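Local structure of cyanate lyase C-terminal domain-containing protein (Tetranychus urticae, 5UK3) at residues A27-L33 and T70-S74; M38-L42 and R66-L71; G55-I61 and L81-R87. The protein probably catalyses the bicarbonate-dependent breakdown of cyanate to ammonia and carbon dioxide. All blocks are in the same frame, centred on the assembly; numbering follows the deposited sequence.

Contact 1 (A27-L33 and T70-S74); sequences AKESKGL and TLGIS
Ala27, Lys28 and Leu33 meet Thr70, Leu71 and Ile73 in an apolar contact between the end of helix 23-31 and the loop that leaves helix 61-70, within the N-terminal helical domain. The last turn of helix 23-31 supplies Ala27 and Lys28. No hydrogen bond crosses between the two segments. Leu71 does much of the work. Its CD2 methyl rests on the helix backbone, 3.6 Å from Lys28 CA, and also meets Lys28 CB. Leu71 CG stands beside its own backbone N (chi1 -56°), and this brings the branched end against helix 23-31. The methyl of Ala27 touches two residues: Ala27 CB is 4.1 Å from Leu71 CB and 3.8 Å from Ile73 CG2. Leu33 comes in beyond the helix end. Its side chain crosses that of Thr70 at about a right angle, with Leu33 CD1 4.1 Å from Thr70 CG2. Lys31, bent at chi2 and chi4, runs past Gly72, and Lys31 CE lies 3.7 Å from Gly72 CA.

Gly32 has positive phi (72°) and ends helix 23-31 in a Schellman motif. This turns the chain so that Leu33 can reach Thr70. The ammonium of Lys28 leads away from the contact. It forms a salt bridge with Glu118 of the second subunit and a weak hydrogen bond to Leu33 O. Met38 of helix 35-42 packs on Lys28, Leu33 and Leu71, while Phe24 of helix 23-31 covers Leu71 and Ile73. The contact lies where helices 23-31, 35-42 and the end of helix 61-70 meet.

Contact 2 (M38-L42 and R66-L71); sequences MAQLL and RICDTL
The Arg66 guanidinium has Leu42 CD2 over one face, 3.6 Å above the plane and displaced from the centre of the group. Leu41 O approaches the same group obliquely, 3.1 Å from Arg66 NH1, but the angle is too poor for a hydrogen bond. The Leu42 and Arg66 side chains run alongside in opposite senses. The other methyl of Leu42 turns inward, with Leu42 CD1 3.9 Å from Ile67 CG1. Met38 is bent at its last torsion (chi3 68°), which lays Met38 CE 3.8 Å from Leu71 CD2.

Thr70 OG1 donates to Arg66 O at 2.7 Å. That carbonyl also accepts from Thr70 N, and the two donors arrive from opposite faces of its plane. Thr70 OG1 also lies 3.9 Å from Leu42 CD2. The Thr70 CG2 methyl faces Met38 and Leu41. An alanine here lacks both groups and is likely to leave Arg66 O with one donor fewer and a gap beside Met38.

The axes of segments 38-42 and 66-70 come within 11.0 Å, and their N-to-C directions differ by 128°. Leu49 and Leu53 of helix 46-53 pack on Met38 and Ile67. This packing is consistent with the XRE-type helix-turn-helix fold of the N-terminal domain.

Contact 3 (G55-I61 and L81-R87); sequences GQNCCDI and LTSIPLR
Cys59 and Leu81 are joined by a backbone hydrogen bond where the loop leading into helix 61-70 lies beside the chain leaving helix 78-82, at the edge of the N-terminal helical domain. The two segments run in opposite directions: Cys58 lies opposite Thr82, and Gln56 opposite Arg87. Cys59 N donates to Leu81 O at 3.0 Å in a nearly straight bond (165°). Next to it, Thr82 CA makes a CH...O contact of 3.5 Å with Cys59 O. Cys59 SG sits between its own backbone N and carbonyl carbon (chi1 57°) and lies 4.0 Å from Leu81 CB. Cys58 CB points toward the other segment, 3.3 Å from Ser83 O; the residue meets Ile84 and Pro85 more loosely. The ring of Pro85 lies against the loop backbone, with Pro85 CG 3.7 Å from Asn57 N.

At the far end, Arg87 stretches along Gln56. Arg87 NE makes weak hydrogen bonds to Gln56 O at 3.0 Å and to Asn57 OD1 at 3.4 Å. Both acceptors lie at the edge of the guanidinium, and the Asn57 amide is turned 70° from its plane. Pro85 CD is over one face. Asn57 ND2 is held by Ser51 and by Tyr108 of the second subunit.

A salt bridge from Arg87 NH1 to Asp122 of the third subunit is modelled, but NH1 is too crowded to be trusted in detail. Tyr153 of that subunit adds a cation-pi contact. Asp122 probably helps balance the charge, and the weak bonds within the chain probably limit guanidinium rotation.

In the fold
All three contacts belong to the N-terminal helical domain. Contacts 1 and 2 are close, with centres 9 Å apart, and share Thr70 and Leu71. They also touch where Ile73 CG1 lies 3.7 Å from Cys68 O. Contact 3 is centred 16 Å from contact 2 and joins it through Ile67 CG2, 3.8 Å from Leu81 CD1. Contacts 1 and 3 do not touch; their centres are 19 Å apart and their nearest atoms about 6 Å. Contacts 1 and 3 both reach other subunits, whereas contact 2 does not. In related cyanases the active site lies between subunits in the C-terminal domains, so none of these contacts is expected to form it.

Contact 1 (A27-L33 and T70-S74)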
loop_
_atom_site.group_PDB
_atom_site.type_symbol
_atom_site.label_atom_id
_atom_site.label_comp_id
_atom_site.label_asym_id
_atom_site.label_seq_id
_atom_site.Cartn_x
_atom_site.Cartn_y
_atom_site.Cartn_z
ATOM N N ALA I 27 -17.290 32.370 -9.632
ATOM C CA ALA I 27 -17.976 33.285 -10.561
ATOM C C ALA I 27 -19.349 32.773 -10.950
ATOM O O ALA I 27 -20.301 33.555 -11.030
ATOM C CB ALA I 27 -17.125 33.515 -11.799
ATOM N N LYS I 28 -19.456 31.464 -11.155
ATOM C CA LYS I 28 -20.727 30.823 -11.485
ATOM C C LYS I 28 -21.760 30.912 -10.357
ATOM O O LYS I 28 -22.925 31.203 -10.600
ATOM C CB LYS I 28 -20.496 29.361 -11.846
ATOM C CG LYS I 28 -21.773 28.551 -11.959
ATOM C CD LYS I 28 -21.474 27.073 -12.093
ATOM C CE LYS I 28 -22.698 26.245 -11.764
ATOM N NZ LYS I 28 -23.144 26.465 -10.364
ATOM N N GLU I 29 -21.324 30.666 -9.126
ATOM C CA GLU I 29 -22.209 30.744 -7.939
ATOM C C GLU I 29 -22.782 32.167 -7.729
ATOM O O GLU I 29 -23.991 32.312 -7.535
ATOM C CB GLU I 29 -21.543 30.165 -6.666
ATOM C CG GLU I 29 -21.144 28.698 -6.814
ATOM C CD GLU I 29 -20.358 28.175 -5.631
ATOM O OE1 GLU I 29 -20.497 28.740 -4.525
ATOM O OE2 GLU I 29 -19.623 27.183 -5.780
ATOM N N SER I 30 -21.939 33.201 -7.865
ATOM C CA SER I 30 -22.369 34.628 -7.872
ATOM C C SER I 30 -23.541 34.949 -8.794
ATOM O O SER I 30 -24.492 35.610 -8.378
ATOM C CB SER I 30 -21.212 35.553 -8.282
ATOM O OG SER I 30 -20.263 35.665 -7.240
ATOM N N LYS I 31 -23.444 34.493 -10.038
ATOM C CA LYS I 31 -24.473 34.731 -11.044
ATOM C C LYS I 31 -25.750 33.894 -10.861
ATOM O O LYS I 31 -26.766 34.184 -11.505
ATOM C CB LYS I 31 -23.908 34.481 -12.457
ATOM C CG LYS I 31 -22.742 35.373 -12.855
ATOM C CD LYS I 31 -23.250 36.762 -13.186
ATOM C CE LYS I 31 -22.163 37.757 -13.577
ATOM N NZ LYS I 31 -22.232 38.082 -15.041
ATOM N N GLY I 32 -25.695 32.854 -10.028
ATOM C CA GLY I 32 -26.827 31.937 -9.840
ATOM C C GLY I 32 -27.065 31.014 -11.037
ATOM O O GLY I 32 -28.192 30.594 -11.276
ATOM N N LEU I 33 -26.001 30.733 -11.794
ATOM C CA LEU I 33 -26.054 29.855 -12.966
ATOM C C LEU I 33 -25.912 28.387 -12.602
ATOM O O LEU I 33 -25.078 28.028 -11.754
ATOM C CB LEU I 33 -24.922 30.196 -13.925
ATOM C CG LEU I 33 -25.161 31.391 -14.845
ATOM C CD1 LEU I 33 -23.849 31.831 -15.472
ATOM C CD2 LEU I 33 -26.180 31.046 -15.936
ATOM N N THR I 70 -20.073 34.469 -20.213
ATOM C CA THR I 70 -21.216 33.862 -19.590
ATOM C C THR I 70 -21.128 34.030 -18.072
ATOM O O THR I 70 -22.125 34.393 -17.428
ATOM C CB THR I 70 -21.271 32.394 -19.957
ATOM O OG1 THR I 70 -21.313 32.277 -21.385
ATOM C CG2 THR I 70 -22.495 31.730 -19.346
ATOM N N LEU I 71 -19.934 33.818 -17.539
ATOM C CA LEU I 71 -19.609 34.145 -16.164
ATOM C C LEU I 71 -19.257 35.632 -16.075
ATOM O O LEU I 71 -19.208 36.378 -17.086
ATOM C CB LEU I 71 -18.433 33.318 -15.725
ATOM C CG LEU I 71 -18.616 31.787 -15.860
ATOM C CD1 LEU I 71 -17.315 31.031 -15.637
ATOM C CD2 LEU I 71 -19.665 31.268 -14.898
ATOM N N GLY I 72 -19.043 36.122 -14.876
ATOM C CA GLY I 72 -18.669 37.563 -14.738
ATOM C C GLY I 72 -17.348 37.974 -15.355
ATOM O O GLY I 72 -17.145 39.144 -15.620
ATOM N N ILE I 73 -16.475 37.007 -15.598
ATOM C CA ILE I 73 -15.029 37.238 -15.616
ATOM C C ILE I 73 -14.401 37.774 -16.899
ATOM O O ILE I 73 -15.025 37.788 -17.955
ATOM C CB ILE I 73 -14.236 35.973 -15.219
ATOM C CG1 ILE I 73 -14.501 34.856 -16.173
ATOM C CG2 ILE I 73 -14.583 35.522 -13.808
ATOM C CD1 ILE I 73 -13.587 33.696 -15.939
ATOM N N SER I 74 -13.180 38.269 -16.754
ATOM C CA SER I 74 -12.431 38.862 -17.843
ATOM C C SER I 74 -11.921 37.860 -18.857
ATOM O O SER I 74 -11.618 36.726 -18.524
ATOM C CB SER I 74 -11.270 39.679 -17.293
ATOM O OG SER I 74 -10.607 40.365 -18.332
#

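Contact 2 (M38-L42 and R66-L71)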
loop_
_atom_site.group_PDB
_atom_site.type_symbol
_atom_site.label_atom_id
_atom_site.label_comp_id
_atom_site.label_asym_id
_atom_site.label_seq_id
_atom_site.Cartn_x
_atom_site.Cartn_y
_atom_site.Cartn_z
ATOM N N MET I 38 -25.572 26.789 -18.217
ATOM C CA MET I 38 -24.358 27.171 -18.949
ATOM C C MET I 38 -24.208 26.342 -20.223
ATOM O O MET I 38 -23.766 26.825 -21.228
ATOM C CB MET I 38 -23.123 27.025 -18.056
ATOM C CG MET I 38 -23.013 28.084 -16.995
ATOM S SD MET I 38 -21.447 27.954 -16.124
ATOM C CE MET I 38 -20.245 28.429 -17.385
ATOM N N ALA I 39 -24.471 25.058 -20.090
ATOM C CA ALA I 39 -24.293 24.122 -21.179
ATOM C C ALA I 39 -25.258 24.409 -22.303
ATOM O O ALA I 39 -24.897 24.348 -23.453
ATOM C CB ALA I 39 -24.490 22.710 -20.665
ATOM N N GLN I 40 -26.488 24.736 -21.958
ATOM C CA GLN I 40 -27.467 25.023 -22.966
ATOM C C GLN I 40 -27.167 26.311 -23.677
ATOM O O GLN I 40 -27.420 26.411 -24.861
ATOM C CB GLN I 40 -28.820 25.051 -22.338
ATOM C CG GLN I 40 -30.003 24.816 -23.232
ATOM C CD GLN I 40 -31.156 24.282 -22.380
ATOM O OE1 GLN I 40 -30.990 23.955 -21.161
ATOM N NE2 GLN I 40 -32.348 24.221 -22.985
ATOM N N LEU I 41 -26.671 27.310 -22.967
ATOM C CA LEU I 41 -26.343 28.577 -23.602
ATOM C C LEU I 41 -25.194 28.424 -24.582
ATOM O O LEU I 41 -25.188 29.023 -25.643
ATOM C CB LEU I 41 -26.018 29.640 -22.565
ATOM C CG LEU I 41 -27.189 30.022 -21.672
ATOM C CD1 LEU I 41 -26.713 30.974 -20.589
ATOM C CD2 LEU I 41 -28.285 30.660 -22.504
ATOM N N LEU I 42 -24.217 27.620 -24.198
ATOM C CA LEU I 42 -23.038 27.394 -25.008
ATOM C C LEU I 42 -23.132 26.265 -26.032
ATOM O O LEU I 42 -22.221 26.096 -26.828
ATOM C CB LEU I 42 -21.844 27.143 -24.084
ATOM C CG LEU I 42 -21.506 28.366 -23.191
ATOM C CD1 LEU I 42 -20.669 28.007 -21.999
ATOM C CD2 LEU I 42 -20.775 29.418 -23.977
ATOM N N ARG I 66 -16.143 32.810 -24.721
ATOM C CA ARG I 66 -17.580 32.709 -24.445
ATOM C C ARG I 66 -17.928 32.264 -23.026
ATOM O O ARG I 66 -18.871 32.778 -22.448
ATOM C CB ARG I 66 -18.245 31.748 -25.434
ATOM C CG ARG I 66 -18.807 32.429 -26.625
ATOM C CD ARG I 66 -19.557 31.478 -27.399
ATOM N NE ARG I 66 -20.962 31.427 -27.090
ATOM C CZ ARG I 66 -21.769 30.539 -27.624
ATOM N NH1 ARG I 66 -23.044 30.520 -27.277
ATOM N NH2 ARG I 66 -21.309 29.677 -28.554
ATOM N N ILE I 67 -17.175 31.306 -22.486
ATOM C CA ILE I 67 -17.340 30.923 -21.080
ATOM C C ILE I 67 -17.115 32.143 -20.185
ATOM O O ILE I 67 -17.881 32.410 -19.278
ATOM C CB ILE I 67 -16.389 29.749 -20.686
ATOM C CG1 ILE I 67 -16.885 28.462 -21.310
ATOM C CG2 ILE I 67 -16.311 29.561 -19.181
ATOM C CD1 ILE I 67 -15.848 27.356 -21.384
ATOM N N CYS I 68 -16.042 32.873 -20.444
ATOM C CA CYS I 68 -15.756 34.037 -19.655
ATOM C C CYS I 68 -16.893 35.060 -19.637
ATOM O O CYS I 68 -17.151 35.695 -18.645
ATOM C CB CYS I 68 -14.434 34.661 -20.121
ATOM S SG CYS I 68 -12.998 33.603 -19.792
ATOM N N ASP I 69 -17.496 35.314 -20.769
ATOM C CA ASP I 69 -18.615 36.236 -20.827
ATOM C C ASP I 69 -19.826 35.759 -20.105
ATOM O O ASP I 69 -20.603 36.567 -19.608
ATOM C CB ASP I 69 -19.015 36.286 -22.323
ATOM C CG ASP I 69 -18.174 37.229 -23.162
ATOM O OD1 ASP I 69 -17.202 37.771 -22.579
ATOM O OD2 ASP I 69 -18.447 37.332 -24.419
ATOM N N THR I 70 -20.073 34.469 -20.213
ATOM C CA THR I 70 -21.216 33.862 -19.590
ATOM C C THR I 70 -21.128 34.030 -18.072
ATOM O O THR I 70 -22.125 34.393 -17.428
ATOM C CB THR I 70 -21.271 32.394 -19.957
ATOM O OG1 THR I 70 -21.313 32.277 -21.385
ATOM C CG2 THR I 70 -22.495 31.730 -19.346
ATOM N N LEU I 71 -19.934 33.818 -17.539
ATOM C CA LEU I 71 -19.609 34.145 -16.164
ATOM C C LEU I 71 -19.257 35.632 -16.075
ATOM O O LEU I 71 -19.208 36.378 -17.086
ATOM C CB LEU I 71 -18.433 33.318 -15.725
ATOM C CG LEU I 71 -18.616 31.787 -15.860
ATOM C CD1 LEU I 71 -17.315 31.031 -15.637
ATOM C CD2 LEU I 71 -19.665 31.268 -14.898
#

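Contact 3 (G55-I61 and L81-R87)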
loop_
_atom_site.group_PDB
_atom_site.type_symbol
_atom_site.label_atom_id
_atom_site.label_comp_id
_atom_site.label_asym_id
_atom_site.label_seq_id
_atom_site.Cartn_x
_atom_site.Cartn_y
_atom_site.Cartn_z
ATOM N N GLY I 55 -11.001 21.972 -14.435
ATOM C CA GLY I 55 -9.640 21.768 -14.844
ATOM C C GLY I 55 -9.217 20.343 -15.103
ATOM O O GLY I 55 -8.040 19.993 -14.912
ATOM N N GLN I 56 -10.170 19.477 -15.446
ATOM C CA GLN I 56 -9.879 18.099 -15.857
ATOM C C GLN I 56 -10.036 17.921 -17.356
ATOM O O GLN I 56 -9.930 16.828 -17.859
ATOM C CB GLN I 56 -10.818 17.168 -15.143
ATOM C CG GLN I 56 -10.534 17.075 -13.662
ATOM C CD GLN I 56 -9.176 16.462 -13.381
ATOM O OE1 GLN I 56 -8.818 15.403 -13.924
ATOM N NE2 GLN I 56 -8.441 17.081 -12.503
ATOM N N ASN I 57 -10.277 19.017 -18.058
ATOM C CA ASN I 57 -10.416 19.026 -19.504
ATOM C C ASN I 57 -10.193 20.462 -20.007
ATOM O O ASN I 57 -10.178 21.390 -19.199
ATOM C CB ASN I 57 -11.799 18.542 -19.901
ATOM C CG ASN I 57 -11.796 17.125 -20.467
ATOM O OD1 ASN I 57 -10.862 16.727 -21.155
ATOM N ND2 ASN I 57 -12.827 16.350 -20.139
ATOM N N CYS I 58 -10.007 20.648 -21.303
ATOM C CA CYS I 58 -9.767 21.978 -21.845
ATOM C C CYS I 58 -10.606 22.217 -23.086
ATOM O O CYS I 58 -11.149 21.273 -23.645
ATOM C CB CYS I 58 -8.278 22.144 -22.154
ATOM S SG CYS I 58 -7.689 21.088 -23.486
ATOM N N CYS I 59 -10.718 23.480 -23.510
ATOM C CA CYS I 59 -11.462 23.855 -24.726
ATOM C C CYS I 59 -10.610 24.709 -25.628
ATOM O O CYS I 59 -9.521 25.075 -25.251
ATOM C CB CYS I 59 -12.750 24.594 -24.345
ATOM S SG CYS I 59 -12.466 26.050 -23.344
ATOM N N ASP I 60 -11.112 24.998 -26.825
ATOM C CA ASP I 60 -10.481 25.970 -27.734
ATOM C C ASP I 60 -10.722 27.417 -27.245
ATOM O O ASP I 60 -11.554 27.662 -26.364
ATOM C CB ASP I 60 -10.913 25.765 -29.196
ATOM C CG ASP I 60 -12.426 25.933 -29.429
ATOM O OD1 ASP I 60 -13.111 26.698 -28.719
ATOM O OD2 ASP I 60 -12.966 25.240 -30.339
ATOM N N ILE I 61 -9.985 28.364 -27.820
ATOM C CA ILE I 61 -9.960 29.755 -27.309
ATOM C C ILE I 61 -11.293 30.457 -27.513
ATOM O O ILE I 61 -11.715 31.217 -26.657
ATOM C CB ILE I 61 -8.840 30.661 -27.901
ATOM C CG1 ILE I 61 -7.491 29.900 -28.007
ATOM C CG2 ILE I 61 -8.648 31.874 -26.982
ATOM C CD1 ILE I 61 -6.308 30.678 -28.610
ATOM N N LEU I 81 -8.372 27.999 -19.354
ATOM C CA LEU I 81 -9.294 27.017 -19.910
ATOM C C LEU I 81 -8.781 26.314 -21.159
ATOM O O LEU I 81 -9.307 25.283 -21.549
ATOM C CB LEU I 81 -10.609 27.685 -20.226
ATOM C CG LEU I 81 -11.361 28.332 -19.052
ATOM C CD1 LEU I 81 -12.608 29.046 -19.582
ATOM C CD2 LEU I 81 -11.763 27.335 -17.994
ATOM N N THR I 82 -7.736 26.854 -21.773
ATOM C CA THR I 82 -7.161 26.317 -22.989
ATOM C C THR I 82 -5.992 25.355 -22.739
ATOM O O THR I 82 -5.645 24.569 -23.627
ATOM C CB THR I 82 -6.724 27.513 -23.853
ATOM O OG1 THR I 82 -7.888 28.268 -24.186
ATOM C CG2 THR I 82 -6.045 27.103 -25.170
ATOM N N SER I 83 -5.323 25.474 -21.588
ATOM C CA SER I 83 -4.145 24.665 -21.281
ATOM C C SER I 83 -4.554 23.230 -21.100
ATOM O O SER I 83 -5.562 22.954 -20.436
ATOM C CB SER I 83 -3.500 25.132 -20.001
ATOM O OG SER I 83 -3.041 26.456 -20.141
ATOM N N ILE I 84 -3.765 22.314 -21.643
ATOM C CA ILE I 84 -4.037 20.910 -21.451
ATOM C C ILE I 84 -3.691 20.664 -19.999
ATOM O O ILE I 84 -2.659 21.126 -19.527
ATOM C CB ILE I 84 -3.147 20.032 -22.321
ATOM C CG1 ILE I 84 -3.360 20.365 -23.792
ATOM C CG2 ILE I 84 -3.455 18.574 -22.059
ATOM C CD1 ILE I 84 -2.527 19.522 -24.724
ATOM N N PRO I 85 -4.529 19.943 -19.275
ATOM C CA PRO I 85 -4.270 19.711 -17.854
ATOM C C PRO I 85 -3.655 18.366 -17.497
ATOM O O PRO I 85 -3.785 17.415 -18.257
ATOM C CB PRO I 85 -5.667 19.820 -17.234
ATOM C CG PRO I 85 -6.624 19.532 -18.344
ATOM C CD PRO I 85 -5.897 19.561 -19.654
ATOM N N LEU I 86 -2.984 18.296 -16.350
ATOM C CA LEU I 86 -2.415 17.042 -15.891
ATOM C C LEU I 86 -3.581 16.433 -15.148
ATOM O O LEU I 86 -3.838 16.740 -13.991
ATOM C CB LEU I 86 -1.251 17.287 -14.945
ATOM N N ARG I 87 -4.295 15.571 -15.849
ATOM C CA ARG I 87 -5.507 14.938 -15.360
ATOM C C ARG I 87 -5.471 13.766 -14.406
ATOM O O ARG I 87 -4.469 13.081 -14.240
ATOM C CB ARG I 87 -6.322 14.437 -16.558
ATOM C CG ARG I 87 -6.662 15.452 -17.627
ATOM C CD ARG I 87 -7.605 14.818 -18.631
ATOM N NE ARG I 87 -7.943 15.697 -19.742
ATOM C CZ ARG I 87 -7.151 15.914 -20.780
ATOM N NH1 ARG I 87 -7.537 16.715 -21.757
ATOM N NH2 ARG I 87 -5.967 15.333 -20.838
#